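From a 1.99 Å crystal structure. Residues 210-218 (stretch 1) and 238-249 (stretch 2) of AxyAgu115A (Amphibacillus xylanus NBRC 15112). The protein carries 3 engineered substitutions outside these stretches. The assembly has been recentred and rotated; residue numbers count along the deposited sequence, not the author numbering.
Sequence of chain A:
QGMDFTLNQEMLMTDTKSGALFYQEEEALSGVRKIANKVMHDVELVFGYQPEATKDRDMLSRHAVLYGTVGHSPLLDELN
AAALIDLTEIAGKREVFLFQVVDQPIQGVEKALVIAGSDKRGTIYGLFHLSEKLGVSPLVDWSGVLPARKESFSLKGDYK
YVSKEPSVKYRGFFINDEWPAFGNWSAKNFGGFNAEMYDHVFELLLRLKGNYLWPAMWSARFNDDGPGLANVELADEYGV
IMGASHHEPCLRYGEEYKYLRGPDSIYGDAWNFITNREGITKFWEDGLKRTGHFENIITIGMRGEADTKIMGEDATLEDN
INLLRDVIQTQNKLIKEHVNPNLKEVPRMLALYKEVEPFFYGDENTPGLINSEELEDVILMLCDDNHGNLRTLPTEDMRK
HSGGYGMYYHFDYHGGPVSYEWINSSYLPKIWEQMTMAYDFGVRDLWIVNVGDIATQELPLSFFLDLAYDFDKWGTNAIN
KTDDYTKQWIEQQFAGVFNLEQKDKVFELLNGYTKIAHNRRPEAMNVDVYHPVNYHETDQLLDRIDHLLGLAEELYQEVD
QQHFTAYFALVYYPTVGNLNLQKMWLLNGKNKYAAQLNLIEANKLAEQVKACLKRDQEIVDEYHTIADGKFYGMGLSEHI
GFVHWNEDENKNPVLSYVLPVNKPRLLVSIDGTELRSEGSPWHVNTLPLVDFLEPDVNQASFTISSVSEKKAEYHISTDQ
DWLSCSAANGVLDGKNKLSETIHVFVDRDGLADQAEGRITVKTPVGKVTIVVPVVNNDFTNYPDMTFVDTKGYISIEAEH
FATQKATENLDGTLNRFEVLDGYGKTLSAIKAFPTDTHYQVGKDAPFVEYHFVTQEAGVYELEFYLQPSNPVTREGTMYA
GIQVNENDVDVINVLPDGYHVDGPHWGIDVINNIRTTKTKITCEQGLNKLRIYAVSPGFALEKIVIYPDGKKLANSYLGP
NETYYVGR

Stretch 1, residues 210-218: GNYLWPAMW
Stretch 2 (238-249) YGVIMGASHHEP

Two segments of one chain lie side by side as short parallel strands, 212-214 and 241-242, with Tyr212 opposite Ile241 (CA to CA 4.7 Å) and Leu213 opposite Met242 (CA to CA 5.2 Å). Phi/psi along the first strand are extended: -141/138 at Tyr212, -140/135 at Leu213 and -100/120 at Trp214; Ile241 (-77/123) and Met242 (-87/145) are extended too, with less negative phi. Three backbone hydrogen bonds fix the register: Ile241 N to Asn211 O (2.8 Å), Leu213 N to Ile241 O (3.1 Å) and Gly243 N to Leu213 O (2.8 Å). Ile241 O also receives a CA-H...O contact from Tyr212 CA at 3.3 Å. Gly239 leaves the preceding helix at phi/psi 75/23, where a CB would jam against the carbonyl O of Tyr238. Beyond the strand, Gly243 (-136/-168) and Ala244 (-150/154) remain extended before a type I turn from Ser245 to Glu248, closed by Glu248 N to Ser245 O at 2.9 Å.

Side chains alternate across the sheet. Tyr212 (chi1 t, chi2 -123°) and Ile241 (m, t) share one face, with Tyr212 CD2 4.1 Å from Ile241 CG2. Leu213 (t, p) and Met242 (m, m, m) share the other; Met242 CE lies 4.0 Å from Leu213 CD2 and 3.6 Å from Pro215 CD, while Leu213 CB meets Val240 CG1 at 4.0 Å. The end of the Tyr212 side chain comes close to Gly243, its CE2 3.6 Å from Gly243 CA; a CB at Gly243 would sit 2.3 Å from Tyr212 OH, a clash, so the absent side chain makes room for the phenol. Tyr212 OH accepts a hydrogen bond from Trp214 NE1 (2.9 Å) and joins water 1 (2.7 Å from OH to the water O), which accepts from Ala244 N at 3.2 Å.

The Trp214 indole (chi1 m, chi2 -3°) lies along the 243-245 backbone, its CD1 3.3 Å from Ala244 N. Ser245 CA stands 3.6 Å from the centroid of its six-membered ring, only 8° off the normal: a CH-pi contact over the face. Glu248 (m, t, chi3 -58°) anchors the turn through OE1, which accepts from Ser245 N (3.0 Å) and Ser245 OG (2.9 Å). Water 2 donates to the same Glu248 OE1 (2.8 Å) and to Pro215 O (3.2 Å), bridging the stretches. Met217 (chi1 p, chi2 and chi3 both 99°) points toward the turn and packs tightly there: its CE is 3.1 Å from both Ser245 OG and His247 NE2, and its CB is 3.2 Å from Glu248 OE2.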

ATOM      1  N   GLY A 210     -29.393 -40.972  -2.333  1.00 33.22           N
ATOM      2  CA  GLY A 210     -28.515 -41.120  -1.196  1.00 26.38           C
ATOM      3  C   GLY A 210     -29.183 -41.992  -0.122  1.00 30.39           C
ATOM      4  O   GLY A 210     -30.385 -42.326  -0.174  1.00 32.18           O
ATOM      5  N   ASN A 211     -28.376 -42.405   0.874  1.00 28.23           N
ATOM      6  CA  ASN A 211     -28.936 -43.207   1.957  1.00 28.46           C
ATOM      7  C   ASN A 211     -28.327 -42.887   3.322  1.00 30.41           C
ATOM      8  O   ASN A 211     -28.679 -43.558   4.297  1.00 31.22           O
ATOM      9  CB  ASN A 211     -28.787 -44.744   1.671  1.00 28.99           C
ATOM     10  CG  ASN A 211     -27.312 -45.199   1.549  1.00 30.04           C
ATOM     11  OD1 ASN A 211     -26.395 -44.414   1.765  1.00 31.52           O
ATOM     12  ND2 ASN A 211     -27.092 -46.484   1.215  1.00 27.19           N
ATOM     13  N   TYR A 212     -27.477 -41.864   3.448  1.00 31.54           N
ATOM     14  CA  TYR A 212     -26.688 -41.668   4.659  1.00 33.12           C
ATOM     15  C   TYR A 212     -26.612 -40.176   4.965  1.00 31.88           C
ATOM     16  O   TYR A 212     -26.423 -39.379   4.052  1.00 29.70           O
ATOM     17  CB  TYR A 212     -25.279 -42.255   4.454  1.00 31.58           C
ATOM     18  CG  TYR A 212     -24.271 -42.173   5.615  1.00 34.69           C
ATOM     19  CD1 TYR A 212     -23.041 -41.550   5.435  1.00 34.66           C
ATOM     20  CD2 TYR A 212     -24.517 -42.811   6.844  1.00 31.51           C
ATOM     21  CE1 TYR A 212     -22.106 -41.499   6.431  1.00 32.91           C
ATOM     22  CE2 TYR A 212     -23.565 -42.740   7.878  1.00 29.66           C
ATOM     23  CZ  TYR A 212     -22.363 -42.117   7.650  1.00 33.87           C
ATOM     24  OH  TYR A 212     -21.411 -42.043   8.640  1.00 36.41           O
ATOM     25  N   LEU A 213     -26.751 -39.802   6.238  1.00 29.40           N
ATOM     26  CA  LEU A 213     -26.799 -38.387   6.620  1.00 30.32           C
ATOM     27  C   LEU A 213     -26.013 -38.144   7.910  1.00 32.43           C
ATOM     28  O   LEU A 213     -26.146 -38.924   8.862  1.00 31.43           O
ATOM     29  CB  LEU A 213     -28.270 -37.963   6.822  1.00 29.18           C
ATOM     30  CG  LEU A 213     -28.544 -36.541   7.315  1.00 35.55           C
ATOM     31  CD1 LEU A 213     -28.246 -35.526   6.216  1.00 34.57           C
ATOM     32  CD2 LEU A 213     -29.998 -36.433   7.756  1.00 37.48           C
ATOM     33  N   TRP A 214     -25.201 -37.074   7.937  1.00 33.85           N
ATOM     34  CA  TRP A 214     -24.775 -36.459   9.183  1.00 31.61           C
ATOM     35  C   TRP A 214     -25.635 -35.222   9.409  1.00 33.65           C
ATOM     36  O   TRP A 214     -25.627 -34.295   8.572  1.00 30.85           O
ATOM     37  CB  TRP A 214     -23.300 -36.053   9.168  1.00 31.76           C
ATOM     38  CG  TRP A 214     -22.258 -37.150   9.078  1.00 32.51           C
ATOM     39  CD1 TRP A 214     -22.464 -38.516   9.055  1.00 30.29           C
ATOM     40  CD2 TRP A 214     -20.844 -36.951   8.974  1.00 31.97           C
ATOM     41  NE1 TRP A 214     -21.250 -39.161   8.920  1.00 30.38           N
ATOM     42  CE2 TRP A 214     -20.248 -38.228   8.870  1.00 33.23           C
ATOM     43  CE3 TRP A 214     -20.019 -35.802   8.924  1.00 31.04           C
ATOM     44  CZ2 TRP A 214     -18.865 -38.400   8.718  1.00 38.18           C
ATOM     45  CZ3 TRP A 214     -18.655 -35.968   8.760  1.00 33.94           C
ATOM     46  CH2 TRP A 214     -18.088 -37.263   8.652  1.00 38.31           C
ATOM     47  N   PRO A 215     -26.370 -35.152  10.503  1.00 31.07           N
ATOM     48  CA  PRO A 215     -27.282 -34.027  10.725  1.00 35.54           C
ATOM     49  C   PRO A 215     -26.562 -32.817  11.285  1.00 32.49           C
ATOM     50  O   PRO A 215     -25.370 -32.843  11.617  1.00 32.43           O
ATOM     51  CB  PRO A 215     -28.265 -34.579  11.750  1.00 33.72           C
ATOM     52  CG  PRO A 215     -27.407 -35.504  12.578  1.00 32.78           C
ATOM     53  CD  PRO A 215     -26.409 -36.127  11.614  1.00 29.04           C
ATOM     54  N   ALA A 216     -27.311 -31.720  11.351  1.00 31.54           N
ATOM     55  CA  ALA A 216     -26.780 -30.517  11.977  1.00 35.91           C
ATOM     56  C   ALA A 216     -26.470 -30.787  13.446  1.00 38.35           C
ATOM     57  O   ALA A 216     -27.185 -31.544  14.126  1.00 35.26           O
ATOM     58  CB  ALA A 216     -27.780 -29.368  11.841  1.00 37.31           C
ATOM     59  N   MET A 217     -25.370 -30.202  13.916  1.00 37.66           N
ATOM     60  CA  MET A 217     -24.820 -30.545  15.212  1.00 42.57           C
ATOM     61  C   MET A 217     -24.210 -29.370  15.954  1.00 47.66           C
ATOM     62  O   MET A 217     -23.713 -29.576  17.065  1.00 48.12           O
ATOM     63  CB  MET A 217     -23.748 -31.641  15.073  1.00 50.35           C
ATOM     64  CG  MET A 217     -22.740 -31.298  13.988  1.00 62.84           C
ATOM     65  SD  MET A 217     -21.144 -30.580  14.467  1.00 70.74           S
ATOM     66  CE  MET A 217     -20.134 -32.056  14.392  1.00 82.92           C
ATOM     67  N   TRP A 218     -24.228 -28.152  15.406  1.00 47.06           N
ATOM     68  CA  TRP A 218     -23.546 -27.068  16.114  1.00 53.94           C
ATOM     69  C   TRP A 218     -24.348 -26.573  17.312  1.00 57.17           C
ATOM     70  O   TRP A 218     -23.818 -26.504  18.430  1.00 63.99           O
ATOM     71  CB  TRP A 218     -23.211 -25.909  15.169  1.00 63.89           C
ATOM     72  CG  TRP A 218     -21.865 -26.116  14.554  1.00 84.61           C
ATOM     73  CD1 TRP A 218     -21.091 -27.239  14.653  1.00 91.13           C
ATOM     74  CD2 TRP A 218     -21.123 -25.192  13.747  1.00 99.26           C
ATOM     75  NE1 TRP A 218     -19.924 -27.081  13.952  1.00 97.34           N
ATOM     76  CE2 TRP A 218     -19.913 -25.832  13.389  1.00102.22           C
ATOM     77  CE3 TRP A 218     -21.361 -23.885  13.291  1.00101.40           C
ATOM     78  CZ2 TRP A 218     -18.944 -25.209  12.598  1.00104.24           C
ATOM     79  CZ3 TRP A 218     -20.400 -23.274  12.505  1.00102.64           C
ATOM     80  CH2 TRP A 218     -19.208 -23.936  12.166  1.00104.61           C
ATOM     81  N   TYR A 238     -37.920 -43.981   7.170  1.00 34.14           N
ATOM     82  CA  TYR A 238     -37.584 -43.847   5.769  1.00 37.87           C
ATOM     83  C   TYR A 238     -36.390 -44.698   5.352  1.00 42.00           C
ATOM     84  O   TYR A 238     -36.135 -44.819   4.149  1.00 44.76           O
ATOM     85  CB  TYR A 238     -37.260 -42.396   5.450  1.00 36.64           C
ATOM     86  CG  TYR A 238     -38.437 -41.452   5.274  1.00 40.54           C
ATOM     87  CD1 TYR A 238     -39.473 -41.738   4.371  1.00 41.34           C
ATOM     88  CD2 TYR A 238     -38.488 -40.258   5.971  1.00 37.81           C
ATOM     89  CE1 TYR A 238     -40.525 -40.854   4.196  1.00 43.52           C
ATOM     90  CE2 TYR A 238     -39.526 -39.381   5.808  1.00 43.19           C
ATOM     91  CZ  TYR A 238     -40.546 -39.669   4.923  1.00 44.69           C
ATOM     92  OH  TYR A 238     -41.579 -38.772   4.777  1.00 42.73           O
ATOM     93  N   GLY A 239     -35.632 -45.258   6.292  1.00 34.81           N
ATOM     94  CA  GLY A 239     -34.399 -45.931   5.921  1.00 33.78           C
ATOM     95  C   GLY A 239     -33.269 -44.987   5.565  1.00 38.87           C
ATOM     96  O   GLY A 239     -32.349 -45.389   4.852  1.00 41.81           O
ATOM     97  N   VAL A 240     -33.307 -43.741   6.035  1.00 36.65           N
ATOM     98  CA  VAL A 240     -32.135 -42.871   6.015  1.00 32.58           C
ATOM     99  C   VAL A 240     -31.208 -43.335   7.137  1.00 37.21           C
ATOM    100  O   VAL A 240     -31.569 -43.268   8.312  1.00 37.83           O
ATOM    101  CB  VAL A 240     -32.526 -41.401   6.181  1.00 35.53           C
ATOM    102  CG1 VAL A 240     -31.270 -40.504   6.350  1.00 33.82           C
ATOM    103  CG2 VAL A 240     -33.383 -40.957   4.994  1.00 33.97           C
ATOM    104  N   ILE A 241     -30.022 -43.822   6.777  1.00 36.10           N
ATOM    105  CA  ILE A 241     -29.048 -44.331   7.741  1.00 31.79           C
ATOM    106  C   ILE A 241     -28.378 -43.132   8.399  1.00 32.61           C
ATOM    107  O   ILE A 241     -27.801 -42.278   7.715  1.00 33.29           O
ATOM    108  CB  ILE A 241     -28.005 -45.221   7.044  1.00 36.51           C
ATOM    109  CG1 ILE A 241     -28.672 -46.325   6.192  1.00 39.73           C
ATOM    110  CG2 ILE A 241     -27.054 -45.822   8.014  1.00 35.36           C
ATOM    111  CD1 ILE A 241     -27.708 -46.931   5.156  1.00 41.23           C
ATOM    112  N   MET A 242     -28.447 -43.047   9.715  1.00 32.91           N
ATOM    113  CA  MET A 242     -27.867 -41.878  10.370  1.00 33.80           C
ATOM    114  C   MET A 242     -26.390 -42.126  10.653  1.00 36.49           C
ATOM    115  O   MET A 242     -25.973 -43.246  10.943  1.00 36.20           O
ATOM    116  CB  MET A 242     -28.623 -41.549  11.666  1.00 33.79           C
ATOM    117  CG  MET A 242     -30.067 -41.040  11.440  1.00 34.41           C
ATOM    118  SD  MET A 242     -30.143 -39.677  10.204  1.00 35.90           S
ATOM    119  CE  MET A 242     -29.076 -38.459  11.030  1.00 34.37           C
ATOM    120  N   GLY A 243     -25.586 -41.070  10.552  1.00 33.55           N
ATOM    121  CA  GLY A 243     -24.223 -41.179  11.052  1.00 30.02           C
ATOM    122  C   GLY A 243     -23.823 -39.947  11.837  1.00 32.07           C
ATOM    123  O   GLY A 243     -24.642 -39.067  12.133  1.00 32.92           O
ATOM    124  N   ALA A 244     -22.533 -39.847  12.123  1.00 34.99           N
ATOM    125  CA  ALA A 244     -22.060 -38.758  12.947  1.00 37.77           C
ATOM    126  C   ALA A 244     -20.647 -38.417  12.536  1.00 36.82           C
ATOM    127  O   ALA A 244     -19.899 -39.264  12.032  1.00 37.39           O
ATOM    128  CB  ALA A 244     -22.116 -39.134  14.458  1.00 37.49           C
ATOM    129  N   SER A 245     -20.269 -37.165  12.778  1.00 38.53           N
ATOM    130  CA  SER A 245     -18.972 -36.716  12.340  1.00 44.53           C
ATOM    131  C   SER A 245     -17.875 -37.364  13.177  1.00 46.88           C
ATOM    132  O   SER A 245     -18.115 -38.066  14.170  1.00 41.17           O
ATOM    133  CB  SER A 245     -18.887 -35.193  12.392  1.00 45.49           C
ATOM    134  OG  SER A 245     -18.691 -34.747  13.731  1.00 46.95           O
ATOM    135  N   HIS A 246     -16.648 -37.043  12.762  1.00 50.77           N
ATOM    136  CA  HIS A 246     -15.410 -37.611  13.276  1.00 50.54           C
ATOM    137  C   HIS A 246     -15.256 -37.484  14.784  1.00 50.08           C
ATOM    138  O   HIS A 246     -14.517 -38.275  15.378  1.00 57.97           O
ATOM    139  CB  HIS A 246     -14.236 -36.911  12.580  1.00 56.92           C
ATOM    140  CG  HIS A 246     -14.507 -35.474  12.253  1.00 60.78           C
ATOM    141  ND1 HIS A 246     -14.259 -34.452  13.147  1.00 61.10           N
ATOM    142  CD2 HIS A 246     -15.013 -34.885  11.137  1.00 60.39           C
ATOM    143  CE1 HIS A 246     -14.594 -33.297  12.598  1.00 62.55           C
ATOM    144  NE2 HIS A 246     -15.044 -33.530  11.375  1.00 61.17           N
ATOM    145  N   HIS A 247     -15.910 -36.508  15.380  1.00 48.15           N
ATOM    146  CA  HIS A 247     -15.842 -36.299  16.807  1.00 49.36           C
ATOM    147  C   HIS A 247     -17.108 -36.588  17.559  1.00 48.26           C
ATOM    148  O   HIS A 247     -17.320 -36.021  18.575  1.00 49.22           O
ATOM    149  CB  HIS A 247     -15.357 -34.911  17.157  1.00 66.15           C
ATOM    150  CG  HIS A 247     -16.245 -33.810  16.707  1.00 77.81           C
ATOM    151  ND1 HIS A 247     -17.065 -33.124  17.564  1.00 79.91           N
ATOM    152  CD2 HIS A 247     -16.385 -33.216  15.509  1.00 80.16           C
ATOM    153  CE1 HIS A 247     -17.710 -32.186  16.907  1.00 80.60           C
ATOM    154  NE2 HIS A 247     -17.307 -32.216  15.655  1.00 81.24           N
ATOM    155  N   GLU A 248     -17.970 -37.430  17.033  1.00 44.91           N
ATOM    156  CA  GLU A 248     -19.233 -37.759  17.691  1.00 42.17           C
ATOM    157  C   GLU A 248     -19.396 -39.272  17.792  1.00 41.48           C
ATOM    158  O   GLU A 248     -20.318 -39.839  17.198  1.00 44.10           O
ATOM    159  CB  GLU A 248     -20.404 -37.113  16.949  1.00 40.80           C
ATOM    160  CG  GLU A 248     -20.346 -35.535  16.947  1.00 47.07           C
ATOM    161  CD  GLU A 248     -21.374 -34.919  15.987  1.00 54.82           C
ATOM    162  OE1 GLU A 248     -21.333 -35.228  14.775  1.00 54.48           O
ATOM    163  OE2 GLU A 248     -22.237 -34.135  16.438  1.00 56.93           O
ATOM    164  N   PRO A 249     -18.554 -39.950  18.577  1.00 40.70           N
ATOM    165  CA  PRO A 249     -18.637 -41.412  18.665  1.00 38.13           C
ATOM    166  C   PRO A 249     -19.814 -41.942  19.486  1.00 40.67           C
ATOM    167  O   PRO A 249     -20.383 -41.271  20.354  1.00 42.35           O
ATOM    168  CB  PRO A 249     -17.316 -41.804  19.329  1.00 43.24           C
ATOM    169  CG  PRO A 249     -16.893 -40.561  20.119  1.00 42.56           C
ATOM    170  CD  PRO A 249     -17.365 -39.414  19.296  1.00 42.36           C
TER
HETATM  171  O   HOH W   1     -21.274 -42.636  11.292  1.00 36.21           O
HETATM  172  O   HOH W   2     -23.247 -34.943  12.711  1.00 40.09           O